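RabGDI protein (Plasmodium falciparum 3D7, PDB 3P1W) probably acts as a Rab GDP-dissociation inhibitor, binding GDP-bound Rab GTPases and slowing their release of nucleotide in vesicle transport. Local coordinates at residues H141-T146 against K234-S239; K165-Y170 against D207-A212. All blocks are in the same frame, centred on the assembly; numbering follows the deposited sequence.

Contact 1 (H141-T146 against K234-S239)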
ATOM      1  N   HIS A 141       4.834  18.561  -7.274  1.00 22.83           N
ATOM      2  CA  HIS A 141       4.523  19.611  -6.318  1.00 23.60           C
ATOM      3  C   HIS A 141       4.101  19.011  -4.972  1.00 24.23           C
ATOM      4  O   HIS A 141       3.502  17.944  -4.925  1.00 22.24           O
ATOM      5  CB  HIS A 141       3.376  20.482  -6.852  1.00 24.82           C
ATOM      6  CG  HIS A 141       3.508  20.854  -8.301  1.00 23.82           C
ATOM      7  ND1 HIS A 141       4.047  22.054  -8.723  1.00 27.75           N
ATOM      8  CD2 HIS A 141       3.152  20.185  -9.426  1.00 24.92           C
ATOM      9  CE1 HIS A 141       4.042  22.094 -10.044  1.00 26.91           C
ATOM     10  NE2 HIS A 141       3.497  20.975 -10.498  1.00 26.10           N
ATOM     11  N   LYS A 142       4.423  19.708  -3.886  1.00 24.53           N
ATOM     12  CA  LYS A 142       3.956  19.335  -2.568  1.00 25.95           C
ATOM     13  C   LYS A 142       2.453  19.333  -2.549  1.00 25.56           C
ATOM     14  O   LYS A 142       1.825  20.213  -3.140  1.00 25.39           O
ATOM     15  CB  LYS A 142       4.410  20.325  -1.515  1.00 27.71           C
ATOM     16  CG  LYS A 142       5.839  20.215  -1.115  1.00 32.14           C
ATOM     17  CD  LYS A 142       6.145  21.359  -0.107  1.00 38.42           C
ATOM     18  CE  LYS A 142       7.506  21.214   0.555  1.00 41.42           C
ATOM     19  NZ  LYS A 142       7.718  22.321   1.569  1.00 45.46           N
ATOM     20  N   VAL A 143       1.892  18.314  -1.910  1.00 24.86           N
ATOM     21  CA  VAL A 143       0.460  18.196  -1.734  1.00 25.02           C
ATOM     22  C   VAL A 143       0.052  19.057  -0.538  1.00 27.36           C
ATOM     23  O   VAL A 143       0.489  18.797   0.577  1.00 27.93           O
ATOM     24  CB  VAL A 143       0.042  16.759  -1.461  1.00 24.00           C
ATOM     25  CG1 VAL A 143      -1.444  16.701  -1.157  1.00 24.46           C
ATOM     26  CG2 VAL A 143       0.421  15.850  -2.679  1.00 21.39           C
ATOM     27  N   PRO A 144      -0.789  20.073  -0.773  1.00 28.90           N
ATOM     28  CA  PRO A 144      -1.194  20.931   0.342  1.00 30.86           C
ATOM     29  C   PRO A 144      -2.218  20.240   1.206  1.00 31.95           C
ATOM     30  O   PRO A 144      -3.129  19.579   0.694  1.00 31.51           O
ATOM     31  CB  PRO A 144      -1.779  22.162  -0.345  1.00 31.98           C
ATOM     32  CG  PRO A 144      -2.183  21.713  -1.683  1.00 30.71           C
ATOM     33  CD  PRO A 144      -1.352  20.524  -2.060  1.00 28.52           C
ATOM     34  N   ALA A 145      -2.033  20.343   2.518  1.00 33.44           N
ATOM     35  CA  ALA A 145      -2.903  19.651   3.456  1.00 34.67           C
ATOM     36  C   ALA A 145      -3.493  20.550   4.533  1.00 36.63           C
ATOM     37  O   ALA A 145      -4.218  20.063   5.374  1.00 37.39           O
ATOM     38  CB  ALA A 145      -2.159  18.480   4.090  1.00 34.36           C
ATOM     39  N   THR A 146      -3.190  21.844   4.506  1.00 37.90           N
ATOM     40  CA  THR A 146      -3.861  22.790   5.388  1.00 39.87           C
ATOM     41  C   THR A 146      -4.342  23.974   4.574  1.00 40.80           C
ATOM     42  O   THR A 146      -3.893  24.194   3.436  1.00 38.31           O
ATOM     43  CB  THR A 146      -2.923  23.322   6.473  1.00 41.15           C
ATOM     44  OG1 THR A 146      -1.933  24.153   5.860  1.00 41.56           O
ATOM     45  CG2 THR A 146      -2.254  22.182   7.232  1.00 42.14           C
ATOM     46  N   LYS A 234     -10.840  14.939   5.241  1.00 36.19           N
ATOM     47  CA  LYS A 234     -10.628  15.311   6.644  1.00 38.14           C
ATOM     48  C   LYS A 234      -9.609  14.408   7.335  1.00 37.01           C
ATOM     49  O   LYS A 234      -8.753  14.885   8.074  1.00 37.46           O
ATOM     50  CB  LYS A 234     -11.943  15.307   7.437  1.00 40.10           C
ATOM     51  CG  LYS A 234     -11.835  16.134   8.709  1.00 45.28           C
ATOM     52  CD  LYS A 234     -13.184  16.336   9.392  1.00 51.07           C
ATOM     53  CE  LYS A 234     -13.727  15.042   9.952  1.00 53.76           C
ATOM     54  NZ  LYS A 234     -12.719  14.317  10.785  1.00 56.41           N
ATOM     55  N   LEU A 235      -9.691  13.110   7.076  1.00 37.00           N
ATOM     56  CA  LEU A 235      -8.746  12.148   7.660  1.00 36.63           C
ATOM     57  C   LEU A 235      -7.307  12.414   7.250  1.00 35.44           C
ATOM     58  O   LEU A 235      -6.406  12.327   8.085  1.00 36.04           O
ATOM     59  CB  LEU A 235      -9.143  10.709   7.320  1.00 36.22           C
ATOM     60  CG  LEU A 235      -8.345   9.601   8.029  1.00 37.87           C
ATOM     61  CD1 LEU A 235      -8.710   9.491   9.514  1.00 40.32           C
ATOM     62  CD2 LEU A 235      -8.564   8.271   7.321  1.00 38.19           C
ATOM     63  N   TYR A 236      -7.084  12.725   5.972  1.00 34.17           N
ATOM     64  CA  TYR A 236      -5.759  13.098   5.500  1.00 32.98           C
ATOM     65  C   TYR A 236      -5.268  14.305   6.314  1.00 34.79           C
ATOM     66  O   TYR A 236      -4.164  14.310   6.885  1.00 33.95           O
ATOM     67  CB  TYR A 236      -5.822  13.469   4.021  1.00 31.44           C
ATOM     68  CG  TYR A 236      -4.493  13.678   3.365  1.00 29.35           C
ATOM     69  CD1 TYR A 236      -3.876  12.642   2.646  1.00 25.85           C
ATOM     70  CD2 TYR A 236      -3.843  14.899   3.434  1.00 27.59           C
ATOM     71  CE1 TYR A 236      -2.647  12.827   2.049  1.00 25.15           C
ATOM     72  CE2 TYR A 236      -2.625  15.092   2.818  1.00 26.27           C
ATOM     73  CZ  TYR A 236      -2.025  14.061   2.111  1.00 25.73           C
ATOM     74  OH  TYR A 236      -0.794  14.260   1.509  1.00 26.50           O
ATOM     75  N   MET A 237      -6.113  15.327   6.358  1.00 36.73           N
ATOM     76  CA  MET A 237      -5.798  16.566   7.071  1.00 38.87           C
ATOM     77  C   MET A 237      -5.476  16.347   8.560  1.00 40.65           C
ATOM     78  O   MET A 237      -4.516  16.920   9.067  1.00 41.23           O
ATOM     79  CB  MET A 237      -6.951  17.558   6.925  1.00 40.22           C
ATOM     80  CG  MET A 237      -7.148  18.055   5.505  1.00 40.69           C
ATOM     81  SD  MET A 237      -8.584  19.144   5.375  1.00 46.73           S
ATOM     82  CE  MET A 237      -7.952  20.607   6.181  1.00 44.31           C
ATOM     83  N   GLN A 238      -6.271  15.520   9.238  1.00 42.10           N
ATOM     84  CA  GLN A 238      -6.032  15.158  10.655  1.00 44.08           C
ATOM     85  C   GLN A 238      -4.745  14.357  10.840  1.00 43.92           C
ATOM     86  O   GLN A 238      -4.033  14.546  11.830  1.00 45.00           O
ATOM     87  CB  GLN A 238      -7.170  14.308  11.198  1.00 44.59           C
ATOM     88  CG  GLN A 238      -8.479  15.044  11.435  1.00 47.36           C
ATOM     89  CD  GLN A 238      -9.597  14.115  11.901  0.50 47.84           C
ATOM     90  OE1 GLN A 238     -10.526  14.548  12.580  0.50 50.12           O
ATOM     91  NE2 GLN A 238      -9.510  12.837  11.537  0.50 46.60           N
ATOM     92  N   SER A 239      -4.463  13.469   9.879  1.00 42.27           N
ATOM     93  CA  SER A 239      -3.324  12.556   9.957  1.00 41.72           C
ATOM     94  C   SER A 239      -1.952  13.237   9.946  1.00 42.51           C
ATOM     95  O   SER A 239      -0.981  12.649  10.420  1.00 41.95           O
ATOM     96  CB  SER A 239      -3.399  11.516   8.825  1.00 40.35           C
ATOM     97  OG  SER A 239      -4.577  10.719   8.930  1.00 38.98           O
TER
HETATM   98  O   HOH W   1       0.554  16.438   2.245  1.00 29.77           O
HETATM   99  O   HOH W   2      -4.122  19.588   8.035  1.00 50.54           O
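Tyr236 leaves helix 226-243 with its ring swung trans to the backbone N (chi1 -171°), and Val143 turns CG1 the same way (chi1 175°), which brings this methyl to the phenol oxygen. They meet where strand 138-142 of the large mixed sheet gives way to the all-helical part of the GDI fold, so the long last helix of that part packs on its entry loop, where Thr146 N-caps helix 147-151. CG1 of Val143 lies 3.7 Å from OH of Tyr236, the two side chains crossing at a slant. Tyrosine suits its place as a rigid ring long enough to reach the loop, ending in a hydroxyl for a water. Ala145 CB sits at the ring edge, 3.6 Å from CE2 of Tyr236; alanine's short side chain lets the backbones come close, and Ala145 CA lies 5.6 Å from Met237 CA. Met237, a flexible chain that can lie along a carbonyl, lays its CG 3.6 Å from Ala145 O. No direct hydrogen bond spans the segments, and two waters do that work. One, in the plane of the tyrosine ring, joins OH of Tyr236 to Val143 O. The second donates to Ala145 O at 2.7 Å and to Met237 O at 2.9 Å.

Contact 2 (K165-Y170 against D207-A212)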
ATOM      1  N   LYS A 165      -8.352  27.259  -0.214  1.00 43.12           N
ATOM      2  CA  LYS A 165      -8.252  27.607   1.212  1.00 44.18           C
ATOM      3  C   LYS A 165      -9.629  27.502   1.855  1.00 45.12           C
ATOM      4  O   LYS A 165      -9.767  26.924   2.926  1.00 45.04           O
ATOM      5  CB  LYS A 165      -7.659  29.007   1.439  1.00 45.78           C
ATOM      6  CG  LYS A 165      -7.682  29.477   2.930  1.00 48.64           C
ATOM      7  CD  LYS A 165      -7.455  31.005   3.146  1.00 52.62           C
ATOM      8  CE  LYS A 165      -8.480  31.915   2.429  1.00 54.83           C
ATOM      9  NZ  LYS A 165      -9.394  32.732   3.323  1.00 56.48           N
ATOM     10  N   ASN A 166     -10.642  28.046   1.187  1.00 46.59           N
ATOM     11  CA  ASN A 166     -12.014  28.027   1.699  1.00 47.72           C
ATOM     12  C   ASN A 166     -12.522  26.592   1.813  1.00 46.14           C
ATOM     13  O   ASN A 166     -13.187  26.223   2.789  1.00 46.07           O
ATOM     14  CB  ASN A 166     -12.952  28.855   0.802  1.00 49.21           C
ATOM     15  CG  ASN A 166     -12.669  30.362   0.866  1.00 52.21           C
ATOM     16  OD1 ASN A 166     -12.284  30.903   1.910  1.00 53.73           O
ATOM     17  ND2 ASN A 166     -12.878  31.049  -0.261  1.00 53.00           N
ATOM     18  N   PHE A 167     -12.177  25.770   0.828  1.00 43.75           N
ATOM     19  CA  PHE A 167     -12.562  24.367   0.851  1.00 42.53           C
ATOM     20  C   PHE A 167     -11.938  23.651   2.046  1.00 41.99           C
ATOM     21  O   PHE A 167     -12.623  22.964   2.786  1.00 42.37           O
ATOM     22  CB  PHE A 167     -12.170  23.687  -0.458  1.00 40.95           C
ATOM     23  CG  PHE A 167     -12.489  22.230  -0.493  1.00 39.59           C
ATOM     24  CD1 PHE A 167     -13.804  21.805  -0.469  1.00 40.38           C
ATOM     25  CD2 PHE A 167     -11.480  21.285  -0.552  1.00 38.31           C
ATOM     26  CE1 PHE A 167     -14.118  20.450  -0.501  1.00 41.12           C
ATOM     27  CE2 PHE A 167     -11.791  19.927  -0.589  1.00 36.51           C
ATOM     28  CZ  PHE A 167     -13.120  19.521  -0.556  1.00 38.87           C
ATOM     29  N   TYR A 168     -10.636  23.811   2.238  1.00 41.75           N
ATOM     30  CA  TYR A 168      -9.975  23.181   3.376  1.00 41.15           C
ATOM     31  C   TYR A 168     -10.515  23.678   4.720  1.00 43.05           C
ATOM     32  O   TYR A 168     -10.660  22.898   5.654  1.00 43.47           O
ATOM     33  CB  TYR A 168      -8.462  23.359   3.305  1.00 40.25           C
ATOM     34  CG  TYR A 168      -7.746  22.353   2.404  1.00 38.45           C
ATOM     35  CD1 TYR A 168      -8.409  21.265   1.826  1.00 39.50           C
ATOM     36  CD2 TYR A 168      -6.391  22.456   2.192  1.00 38.79           C
ATOM     37  CE1 TYR A 168      -7.718  20.339   1.028  1.00 38.66           C
ATOM     38  CE2 TYR A 168      -5.705  21.557   1.407  1.00 37.89           C
ATOM     39  CZ  TYR A 168      -6.356  20.497   0.825  1.00 37.91           C
ATOM     40  OH  TYR A 168      -5.625  19.599   0.044  1.00 34.79           O
ATOM     41  N   GLN A 169     -10.800  24.968   4.821  1.00 44.18           N
ATOM     42  CA  GLN A 169     -11.428  25.504   6.030  1.00 46.02           C
ATOM     43  C   GLN A 169     -12.760  24.803   6.302  1.00 46.95           C
ATOM     44  O   GLN A 169     -12.996  24.331   7.413  1.00 48.39           O
ATOM     45  CB  GLN A 169     -11.598  27.023   5.938  0.50 47.17           C
ATOM     46  CG  GLN A 169     -10.294  27.777   6.102  0.50 46.29           C
ATOM     47  CD  GLN A 169     -10.468  29.278   5.964  0.50 46.54           C
ATOM     48  OE1 GLN A 169     -11.587  29.774   5.884  0.50 47.39           O
ATOM     49  NE2 GLN A 169      -9.361  30.004   5.935  0.50 45.53           N
ATOM     50  N   TYR A 170     -13.599  24.705   5.275  1.00 47.01           N
ATOM     51  CA  TYR A 170     -14.877  23.988   5.377  1.00 47.64           C
ATOM     52  C   TYR A 170     -14.709  22.552   5.863  1.00 46.64           C
ATOM     53  O   TYR A 170     -15.371  22.141   6.818  1.00 46.69           O
ATOM     54  CB  TYR A 170     -15.595  23.989   4.024  1.00 47.33           C
ATOM     55  CG  TYR A 170     -16.931  23.251   4.006  1.00 47.83           C
ATOM     56  CD1 TYR A 170     -18.061  23.788   4.630  1.00 49.40           C
ATOM     57  CD2 TYR A 170     -17.073  22.053   3.321  1.00 45.74           C
ATOM     58  CE1 TYR A 170     -19.295  23.117   4.593  1.00 49.46           C
ATOM     59  CE2 TYR A 170     -18.289  21.377   3.279  1.00 46.60           C
ATOM     60  CZ  TYR A 170     -19.402  21.919   3.913  1.00 48.91           C
ATOM     61  OH  TYR A 170     -20.596  21.229   3.855  1.00 48.95           O
ATOM     62  N   ASP A 207      -8.470  17.004  -9.474  1.00 28.12           N
ATOM     63  CA  ASP A 207      -7.508  15.937  -9.726  1.00 27.39           C
ATOM     64  C   ASP A 207      -6.637  15.611  -8.530  1.00 25.59           C
ATOM     65  O   ASP A 207      -6.561  14.437  -8.139  1.00 24.17           O
ATOM     66  CB  ASP A 207      -6.597  16.297 -10.892  1.00 28.21           C
ATOM     67  CG  ASP A 207      -7.318  16.322 -12.207  1.00 31.66           C
ATOM     68  OD1 ASP A 207      -8.462  15.815 -12.267  1.00 33.87           O
ATOM     69  OD2 ASP A 207      -6.725  16.870 -13.177  1.00 33.64           O
ATOM     70  N   PHE A 208      -5.951  16.605  -7.953  1.00 24.62           N
ATOM     71  CA  PHE A 208      -5.044  16.282  -6.837  1.00 24.07           C
ATOM     72  C   PHE A 208      -5.817  16.035  -5.549  1.00 24.19           C
ATOM     73  O   PHE A 208      -5.396  15.222  -4.720  1.00 22.22           O
ATOM     74  CB  PHE A 208      -3.897  17.295  -6.647  1.00 24.64           C
ATOM     75  CG  PHE A 208      -4.280  18.555  -5.893  1.00 26.30           C
ATOM     76  CD1 PHE A 208      -4.425  18.539  -4.515  1.00 29.41           C
ATOM     77  CD2 PHE A 208      -4.432  19.758  -6.566  1.00 30.20           C
ATOM     78  CE1 PHE A 208      -4.757  19.702  -3.822  1.00 31.13           C
ATOM     79  CE2 PHE A 208      -4.760  20.920  -5.881  1.00 30.33           C
ATOM     80  CZ  PHE A 208      -4.927  20.890  -4.514  1.00 30.16           C
ATOM     81  N   LEU A 209      -6.950  16.717  -5.366  1.00 24.61           N
ATOM     82  CA  LEU A 209      -7.774  16.407  -4.184  1.00 25.64           C
ATOM     83  C   LEU A 209      -8.233  14.954  -4.167  1.00 24.54           C
ATOM     84  O   LEU A 209      -8.147  14.283  -3.143  1.00 24.29           O
ATOM     85  CB  LEU A 209      -8.986  17.332  -4.088  1.00 26.58           C
ATOM     86  CG  LEU A 209      -8.593  18.749  -3.683  1.00 29.50           C
ATOM     87  CD1 LEU A 209      -9.764  19.706  -3.827  1.00 30.71           C
ATOM     88  CD2 LEU A 209      -8.052  18.722  -2.272  1.00 30.75           C
ATOM     89  N   GLY A 210      -8.747  14.480  -5.290  1.00 24.60           N
ATOM     90  CA  GLY A 210      -9.282  13.133  -5.363  1.00 24.01           C
ATOM     91  C   GLY A 210      -8.216  12.048  -5.248  1.00 23.14           C
ATOM     92  O   GLY A 210      -8.402  11.056  -4.528  1.00 23.68           O
ATOM     93  N   HIS A 211      -7.119  12.237  -5.973  1.00 22.17           N
ATOM     94  CA  HIS A 211      -6.105  11.217  -6.112  1.00 21.71           C
ATOM     95  C   HIS A 211      -5.034  11.285  -5.031  1.00 20.60           C
ATOM     96  O   HIS A 211      -4.544  10.249  -4.615  1.00 20.37           O
ATOM     97  CB  HIS A 211      -5.483  11.276  -7.503  1.00 21.23           C
ATOM     98  CG  HIS A 211      -6.437  10.892  -8.590  1.00 23.44           C
ATOM     99  ND1 HIS A 211      -6.284   9.747  -9.348  1.00 23.79           N
ATOM    100  CD2 HIS A 211      -7.607  11.451  -8.981  1.00 25.58           C
ATOM    101  CE1 HIS A 211      -7.289   9.661 -10.207  1.00 25.14           C
ATOM    102  NE2 HIS A 211      -8.120  10.666  -9.986  1.00 25.35           N
ATOM    103  N   ALA A 212      -4.690  12.482  -4.561  1.00 20.97           N
ATOM    104  CA  ALA A 212      -3.547  12.653  -3.650  1.00 20.79           C
ATOM    105  C   ALA A 212      -3.920  13.010  -2.206  1.00 21.87           C
ATOM    106  O   ALA A 212      -3.059  12.971  -1.329  1.00 22.29           O
ATOM    107  CB  ALA A 212      -2.560  13.712  -4.233  1.00 21.42           C
TER
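Leu209 points its forked side chain at helix 158-173 and divides its two methyls between neighbouring aromatic rings. CD1 of Leu209 rests 3.8 Å from CE2 of Phe167, while CD2 lies 3.7 Å from CE1 of Tyr168. Both rings come past the leucine from the opposite direction, so the side chains interdigitate alongside one another, and each methyl meets its ring at a slant. This is helix-on-helix packing inside the helical part of the GDI fold: segments 165-170 and 207-212 run at 38° to each other, their axes 13.6 Å apart. That is too far for backbones or small residues to meet, which is why long and bulky side chains suit these positions.

The two aromatic residues leave the helix differently. Phe167 has CG trans to the backbone N (chi1 178°), which sends the ring alongside Leu209; its other neighbours include Phe199, met edge-to-face, and Ile233 of helix 226-243. Tyr168 has CG trans to its carbonyl carbon instead (chi1 -82°), and its ring reaches across until OH of Tyr168 stands 3.5 Å from CD2 of Leu209. The same oxygen lies 4.0 Å from CE1 of Phe208. Because OH lies in the plane of the Phe208 ring, Phe208 meets it with its C-H rim; the two ring planes stand nearly perpendicular.

No hydrogen bond crosses between the segments; they meet by apolar and van der Waals packing. All four touching residues are buried, and a hydroxyl among them needs a polar partner: Tyr168 OH finds it in the carbonyl oxygen of Pro144, on the loop before helix 147-151. That bond satisfies the buried hydroxyl and probably restrains where the phenol end sits, while the contacts between leucine and rings are undirected.

Following the chain from the N terminus, residues 141-146 come first, at the end of strand 138-142. Residues 165-170 follow on helix 158-173. Residues 207-212 on helix 203-213 then return to 165-170, so contact 2 closes a loop of 36 residues. Contact 1 is completed last, by 234-239 on helix 226-243, closing a loop of 87 residues that holds helices and no strand. Contact 2 is nested within contact 1, and their centres lie about 8 Å apart. They meet directly: Tyr236 CE1 packs 3.4 Å from Ala212 O, and Met237 CE 3.6 Å from Tyr168 O. Together they tie three helices together and to the loop leaving strand 138-142.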